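Local coordinates for protein VIN1 (Oscarella pearsei, PDB 6BFI) that binds actin filaments as a sponge homolog of vinculin and may play a role in cell-cell adhesion, at residues L308-T314 with E370-T374; K317-A321 with L360-I364. All coordinates share one frame. Residues are numbered along the deposited sequence.

Contact 1: L308-T314 with E370-T374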
ATOM      1  N   LEU A 308      -6.783  -4.708  24.272  1.00 67.16           N
ATOM      2  CA  LEU A 308      -5.400  -4.336  23.997  1.00 68.47           C
ATOM      3  C   LEU A 308      -5.081  -2.914  24.446  1.00 70.19           C
ATOM      4  O   LEU A 308      -4.095  -2.330  23.985  1.00 75.47           O
ATOM      5  CB  LEU A 308      -5.096  -4.492  22.505  1.00 64.87           C
ATOM      6  CG  LEU A 308      -5.224  -5.897  21.918  1.00 66.82           C
ATOM      7  CD1 LEU A 308      -5.031  -5.867  20.408  1.00 62.86           C
ATOM      8  CD2 LEU A 308      -4.228  -6.838  22.573  1.00 70.53           C
ATOM      9  N   ALA A 309      -5.892  -2.343  25.332  1.00 69.74           N
ATOM     10  CA  ALA A 309      -5.692  -0.963  25.747  1.00 68.27           C
ATOM     11  C   ALA A 309      -4.435  -0.826  26.601  1.00 68.34           C
ATOM     12  O   ALA A 309      -3.996  -1.771  27.261  1.00 65.99           O
ATOM     13  CB  ALA A 309      -6.911  -0.455  26.517  1.00 67.78           C
ATOM     14  N   ALA A 310      -3.857   0.378  26.582  1.00 69.12           N
ATOM     15  CA  ALA A 310      -2.631   0.626  27.332  1.00 70.10           C
ATOM     16  C   ALA A 310      -2.877   0.654  28.836  1.00 73.51           C
ATOM     17  O   ALA A 310      -2.015   0.222  29.610  1.00 76.74           O
ATOM     18  CB  ALA A 310      -1.993   1.938  26.877  1.00 67.89           C
ATOM     19  N   THR A 311      -4.031   1.159  29.269  1.00 75.23           N
ATOM     20  CA  THR A 311      -4.370   1.233  30.682  1.00 80.42           C
ATOM     21  C   THR A 311      -5.759   0.652  30.911  1.00 81.67           C
ATOM     22  O   THR A 311      -6.579   0.561  29.995  1.00 78.99           O
ATOM     23  CB  THR A 311      -4.323   2.676  31.213  1.00 78.12           C
ATOM     24  OG1 THR A 311      -5.282   3.480  30.513  1.00 74.02           O
ATOM     25  CG2 THR A 311      -2.934   3.272  31.032  1.00 79.23           C
ATOM     26  N   ASP A 312      -6.013   0.259  32.162  1.00 84.49           N
ATOM     27  CA  ASP A 312      -7.318  -0.278  32.527  1.00 86.83           C
ATOM     28  C   ASP A 312      -8.417   0.774  32.459  1.00 85.45           C
ATOM     29  O   ASP A 312      -9.599   0.414  32.403  1.00 84.29           O
ATOM     30  CB  ASP A 312      -7.263  -0.883  33.930  1.00 98.36           C
ATOM     31  CG  ASP A 312      -6.452  -2.162  33.983  1.00107.50           C
ATOM     32  OD1 ASP A 312      -7.058  -3.246  34.117  1.00111.45           O
ATOM     33  OD2 ASP A 312      -5.209  -2.086  33.884  1.00111.78           O
ATOM     34  N   GLU A 313      -8.058   2.058  32.461  1.00 86.67           N
ATOM     35  CA  GLU A 313      -9.067   3.107  32.379  1.00 85.91           C
ATOM     36  C   GLU A 313      -9.702   3.151  30.996  1.00 81.19           C
ATOM     37  O   GLU A 313     -10.932   3.165  30.867  1.00 82.77           O
ATOM     38  CB  GLU A 313      -8.448   4.456  32.743  1.00 95.73           C
ATOM     39  CG  GLU A 313      -7.837   4.479  34.131  1.00111.65           C
ATOM     40  CD  GLU A 313      -7.581   5.884  34.638  1.00120.55           C
ATOM     41  OE1 GLU A 313      -7.310   6.779  33.810  1.00119.64           O
ATOM     42  OE2 GLU A 313      -7.662   6.092  35.868  1.00126.69           O
ATOM     43  N   THR A 314      -8.879   3.169  29.943  1.00 79.53           N
ATOM     44  CA  THR A 314      -9.426   3.129  28.591  1.00 76.99           C
ATOM     45  C   THR A 314     -10.077   1.785  28.294  1.00 73.31           C
ATOM     46  O   THR A 314     -11.023   1.718  27.500  1.00 72.48           O
ATOM     47  CB  THR A 314      -8.333   3.431  27.566  1.00 75.65           C
ATOM     48  OG1 THR A 314      -7.214   2.566  27.790  1.00 84.37           O
ATOM     49  CG2 THR A 314      -7.883   4.880  27.683  1.00 72.37           C
ATOM     50  N   GLU A 370      -2.981   6.230  22.680  1.00 65.65           N
ATOM     51  CA  GLU A 370      -2.400   5.994  23.996  1.00 68.22           C
ATOM     52  C   GLU A 370      -1.366   4.875  23.948  1.00 65.39           C
ATOM     53  O   GLU A 370      -0.289   4.990  24.547  1.00 66.70           O
ATOM     54  CB  GLU A 370      -3.503   5.669  25.004  1.00 73.77           C
ATOM     55  CG  GLU A 370      -3.146   6.008  26.441  1.00 81.47           C
ATOM     56  CD  GLU A 370      -4.163   5.486  27.437  1.00 85.31           C
ATOM     57  OE1 GLU A 370      -4.783   4.438  27.160  1.00 83.98           O
ATOM     58  OE2 GLU A 370      -4.342   6.123  28.497  1.00 92.06           O
ATOM     59  N   ARG A 371      -1.676   3.785  23.238  1.00 63.26           N
ATOM     60  CA  ARG A 371      -0.686   2.731  23.034  1.00 58.21           C
ATOM     61  C   ARG A 371       0.577   3.286  22.392  1.00 54.67           C
ATOM     62  O   ARG A 371       1.693   2.939  22.799  1.00 52.08           O
ATOM     63  CB  ARG A 371      -1.271   1.613  22.171  1.00 54.57           C
ATOM     64  CG  ARG A 371      -2.002   0.532  22.954  1.00 63.44           C
ATOM     65  CD  ARG A 371      -1.033  -0.378  23.697  1.00 59.00           C
ATOM     66  NE  ARG A 371      -0.195  -1.150  22.784  1.00 59.95           N
ATOM     67  CZ  ARG A 371      -0.521  -2.341  22.289  1.00 58.06           C
ATOM     68  NH1 ARG A 371      -1.675  -2.906  22.623  1.00 58.75           N
ATOM     69  NH2 ARG A 371       0.306  -2.969  21.461  1.00 51.16           N
ATOM     70  N   VAL A 372       0.424   4.158  21.393  1.00 53.11           N
ATOM     71  CA  VAL A 372       1.598   4.750  20.760  1.00 53.52           C
ATOM     72  C   VAL A 372       2.344   5.647  21.743  1.00 57.59           C
ATOM     73  O   VAL A 372       3.579   5.615  21.818  1.00 58.12           O
ATOM     74  CB  VAL A 372       1.192   5.510  19.488  1.00 54.23           C
ATOM     75  CG1 VAL A 372       2.381   6.256  18.909  1.00 54.10           C
ATOM     76  CG2 VAL A 372       0.620   4.540  18.475  1.00 53.79           C
ATOM     77  N   ALA A 373       1.611   6.451  22.518  1.00 55.36           N
ATOM     78  CA  ALA A 373       2.255   7.328  23.492  1.00 61.19           C
ATOM     79  C   ALA A 373       3.042   6.541  24.532  1.00 65.63           C
ATOM     80  O   ALA A 373       4.054   7.030  25.044  1.00 64.37           O
ATOM     81  CB  ALA A 373       1.215   8.212  24.177  1.00 66.96           C
ATOM     82  N   THR A 374       2.603   5.322  24.852  1.00 65.58           N
ATOM     83  CA  THR A 374       3.298   4.533  25.862  1.00 63.65           C
ATOM     84  C   THR A 374       4.481   3.775  25.271  1.00 56.83           C
ATOM     85  O   THR A 374       5.586   3.797  25.827  1.00 54.70           O
ATOM     86  CB  THR A 374       2.328   3.558  26.525  1.00 64.27           C
ATOM     87  OG1 THR A 374       1.266   4.291  27.149  1.00 62.87           O
ATOM     88  CG2 THR A 374       3.050   2.722  27.575  1.00 63.98           C
TER
HETATM   89  O   HOH W   1      -4.844   2.393  25.020  1.00 43.07           O
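Polar side chains of helix 344-375 bond to the turn that leads into helix 312-338. The shortest direct hydrogen bond between the segments is made by Arg-371, whose NH1 donates to the backbone O of Leu-308 at 2.8 Å, with the carbonyl near the plane of the guanidinium. Arginine suits this place because it is long and carries several N-H donors: while NH1 takes Leu-308 O, NE is in a salt bridge with Asp-375 and NH2 bonds to Thr-420.

Glu-370 faces the start of helix 312-338. Its OE2 accepts a weak hydrogen bond from Thr-311 OG1 at 3.5 Å, and its OE1 lies 3.1 Å from Thr-314 OG1, whose single proton could instead go to Thr-311 O, 3.0 Å from that OG1. Thr-311 occupies the N-cap position, where a small hydroxyl residue is common. A water joins the same carboxylate to the turn: it accepts from Ala-310 N at 2.7 Å and donates to Glu-370 OE1 at 3.0 Å.

Close van der Waals packing centres on Ala-310, whose small CB points at the opposing helix and lies 3.8 Å from Glu-370 OE1 and 4.0 Å from Arg-371 CD, where the backbones come nearest (CA to CA 5.2 Å, Ala-310 to Arg-371).

The contact lies near the surface, close to the C-terminal end of helix 344-375. Helix 399-427 adjoins it through Leu-423, which touches Leu-308 and Arg-371, while Val-502 of helix 496-519 packs on Glu-370.

Contact 2: K317-A321 with L360-I364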
ATOM      1  N   LYS A 317     -13.429   1.972  29.970  1.00 72.09           N
ATOM      2  CA  LYS A 317     -14.226   2.987  29.287  1.00 71.99           C
ATOM      3  C   LYS A 317     -14.762   2.460  27.960  1.00 67.41           C
ATOM      4  O   LYS A 317     -15.948   2.626  27.647  1.00 62.87           O
ATOM      5  CB  LYS A 317     -13.388   4.249  29.073  1.00 78.51           C
ATOM      6  CG  LYS A 317     -14.161   5.428  28.505  1.00 82.59           C
ATOM      7  CD  LYS A 317     -13.333   6.703  28.565  1.00 88.86           C
ATOM      8  CE  LYS A 317     -14.160   7.920  28.186  1.00 91.27           C
ATOM      9  NZ  LYS A 317     -15.345   8.090  29.070  1.00 93.65           N
ATOM     10  N   LEU A 318     -13.897   1.822  27.167  1.00 66.27           N
ATOM     11  CA  LEU A 318     -14.346   1.212  25.919  1.00 63.10           C
ATOM     12  C   LEU A 318     -15.404   0.147  26.179  1.00 61.66           C
ATOM     13  O   LEU A 318     -16.405   0.064  25.457  1.00 59.02           O
ATOM     14  CB  LEU A 318     -13.156   0.617  25.168  1.00 62.41           C
ATOM     15  CG  LEU A 318     -12.243   1.606  24.441  1.00 62.42           C
ATOM     16  CD1 LEU A 318     -10.923   0.949  24.056  1.00 61.17           C
ATOM     17  CD2 LEU A 318     -12.948   2.153  23.211  1.00 59.94           C
ATOM     18  N   LEU A 319     -15.203  -0.672  27.216  1.00 64.45           N
ATOM     19  CA  LEU A 319     -16.212  -1.667  27.565  1.00 67.69           C
ATOM     20  C   LEU A 319     -17.508  -1.007  28.024  1.00 69.91           C
ATOM     21  O   LEU A 319     -18.603  -1.510  27.738  1.00 70.01           O
ATOM     22  CB  LEU A 319     -15.669  -2.607  28.640  1.00 69.78           C
ATOM     23  CG  LEU A 319     -14.492  -3.480  28.199  1.00 69.84           C
ATOM     24  CD1 LEU A 319     -13.957  -4.300  29.361  1.00 74.22           C
ATOM     25  CD2 LEU A 319     -14.902  -4.383  27.045  1.00 68.11           C
ATOM     26  N   ALA A 320     -17.407   0.126  28.725  1.00 68.81           N
ATOM     27  CA  ALA A 320     -18.606   0.846  29.145  1.00 69.12           C
ATOM     28  C   ALA A 320     -19.398   1.336  27.939  1.00 62.38           C
ATOM     29  O   ALA A 320     -20.624   1.181  27.881  1.00 64.25           O
ATOM     30  CB  ALA A 320     -18.226   2.015  30.055  1.00 72.66           C
ATOM     31  N   ALA A 321     -18.709   1.932  26.962  1.00 58.21           N
ATOM     32  CA  ALA A 321     -19.390   2.372  25.748  1.00 58.27           C
ATOM     33  C   ALA A 321     -19.997   1.191  25.002  1.00 63.39           C
ATOM     34  O   ALA A 321     -21.100   1.295  24.449  1.00 67.56           O
ATOM     35  CB  ALA A 321     -18.419   3.136  24.848  1.00 51.86           C
ATOM     36  N   LEU A 360     -17.684   5.986  20.305  1.00 52.93           N
ATOM     37  CA  LEU A 360     -16.908   4.757  20.428  1.00 52.04           C
ATOM     38  C   LEU A 360     -15.737   4.751  19.453  1.00 56.78           C
ATOM     39  O   LEU A 360     -14.616   4.374  19.819  1.00 55.33           O
ATOM     40  CB  LEU A 360     -17.803   3.539  20.202  1.00 47.55           C
ATOM     41  CG  LEU A 360     -17.095   2.181  20.174  1.00 48.85           C
ATOM     42  CD1 LEU A 360     -16.320   1.944  21.465  1.00 49.24           C
ATOM     43  CD2 LEU A 360     -18.088   1.059  19.934  1.00 47.73           C
ATOM     44  N   GLU A 361     -15.978   5.170  18.206  1.00 59.67           N
ATOM     45  CA  GLU A 361     -14.886   5.292  17.245  1.00 60.25           C
ATOM     46  C   GLU A 361     -13.805   6.238  17.758  1.00 56.48           C
ATOM     47  O   GLU A 361     -12.604   5.931  17.680  1.00 54.52           O
ATOM     48  CB  GLU A 361     -15.434   5.774  15.901  1.00 64.68           C
ATOM     49  CG  GLU A 361     -14.385   5.999  14.829  1.00 70.24           C
ATOM     50  CD  GLU A 361     -14.983   6.494  13.522  1.00 73.78           C
ATOM     51  OE1 GLU A 361     -16.224   6.623  13.444  1.00 74.71           O
ATOM     52  OE2 GLU A 361     -14.212   6.753  12.574  1.00 80.46           O
ATOM     53  N   GLN A 362     -14.214   7.383  18.309  1.00 54.30           N
ATOM     54  CA  GLN A 362     -13.238   8.351  18.801  1.00 53.31           C
ATOM     55  C   GLN A 362     -12.431   7.782  19.961  1.00 54.78           C
ATOM     56  O   GLN A 362     -11.220   8.014  20.054  1.00 56.94           O
ATOM     57  CB  GLN A 362     -13.938   9.645  19.218  1.00 50.34           C
ATOM     58  CG  GLN A 362     -12.978  10.781  19.546  1.00 56.89           C
ATOM     59  CD  GLN A 362     -12.092  11.156  18.369  1.00 65.40           C
ATOM     60  OE1 GLN A 362     -12.498  11.050  17.211  1.00 66.21           O
ATOM     61  NE2 GLN A 362     -10.872  11.591  18.660  1.00 71.10           N
ATOM     62  N   GLU A 363     -13.081   7.030  20.854  1.00 53.21           N
ATOM     63  CA  GLU A 363     -12.349   6.436  21.968  1.00 49.39           C
ATOM     64  C   GLU A 363     -11.418   5.325  21.497  1.00 49.63           C
ATOM     65  O   GLU A 363     -10.382   5.081  22.126  1.00 50.29           O
ATOM     66  CB  GLU A 363     -13.324   5.908  23.021  1.00 54.86           C
ATOM     67  CG  GLU A 363     -13.069   6.433  24.433  1.00 68.95           C
ATOM     68  CD  GLU A 363     -13.267   7.938  24.555  1.00 75.98           C
ATOM     69  OE1 GLU A 363     -12.352   8.701  24.176  1.00 79.47           O
ATOM     70  OE2 GLU A 363     -14.344   8.360  25.028  1.00 77.91           O
ATOM     71  N   ILE A 364     -11.767   4.640  20.406  1.00 49.42           N
ATOM     72  CA  ILE A 364     -10.846   3.674  19.814  1.00 50.43           C
ATOM     73  C   ILE A 364      -9.597   4.386  19.308  1.00 50.50           C
ATOM     74  O   ILE A 364      -8.462   3.956  19.563  1.00 45.37           O
ATOM     75  CB  ILE A 364     -11.543   2.884  18.693  1.00 50.54           C
ATOM     76  CG1 ILE A 364     -12.548   1.899  19.292  1.00 54.28           C
ATOM     77  CG2 ILE A 364     -10.525   2.162  17.830  1.00 50.93           C
ATOM     78  CD1 ILE A 364     -13.293   1.085  18.256  1.00 59.29           C
TER
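Two consecutive antiparallel helices of an all-helical bundle, the architecture of the vinculin family, pack side by side here. The axes of segments 317-321 and 360-364 approach to 10.2 Å, and their directions differ by 164°, so the two segments run antiparallel, about 16° from exactly opposed.

Lys-317 comes first, at the exposed margin. Its extended chain reaches over Glu-363, and the CE methylene of Lys-317 comes within 3.2 Å of Glu-363 OE2. The ammonium NZ of Lys-317 is 4.2 Å from that same OE2, beyond salt-bridge range, so the opposite charges attract only loosely. Such long polar side chains suit the edge of the interface, where their aliphatic parts can cover the core while the charged ends remain near solvent.

Leu-318, buried, is the principal apolar contributor. Its CA-to-CB bond points sideways, but the branched end turns inward, and CD2 of Leu-318 meets both CB of Glu-363 and CD1 of Leu-360 at 3.8 Å and also lies 3.9 Å from CG1 of Ile-364. Ala-306 of helix 289-306 packs against Leu-318 as well, while Val-305 of that helix and Phe-275 of helix 268-283 touch Ile-364, so further helices close the core around this pair.

One turn later Ala-321 points at the opposing helix, with its CA 6.3 Å from the CA of Leu-360. A methyl group is enough at so short a separation: the larger Leu-360 supplies the bulk, placing its CD1 4.2 Å from Ala-321 CB. That same Leu-360 methyl therefore touches both Leu-318 and Ala-321, two residues three positions apart on one helical face.

Both contacts join helix 312-338 to helix 344-375, and their centres lie 12 Å apart on the same side of the chain's centre. In sequence order the segments run 308-314, 317-321, 360-364, 370-374, so contact 2 is nested within the loop closed by contact 1, as expected of an antiparallel helical hairpin. Contact 1 lies where the first helix begins and the second nears its end; contact 2 is further in, toward the connection between them. The character changes along the pair, from polar bonds and a bridging water at the surface to a partly buried apolar core. Together they are two points along the interface of two successive helices within the vinculin-family fold.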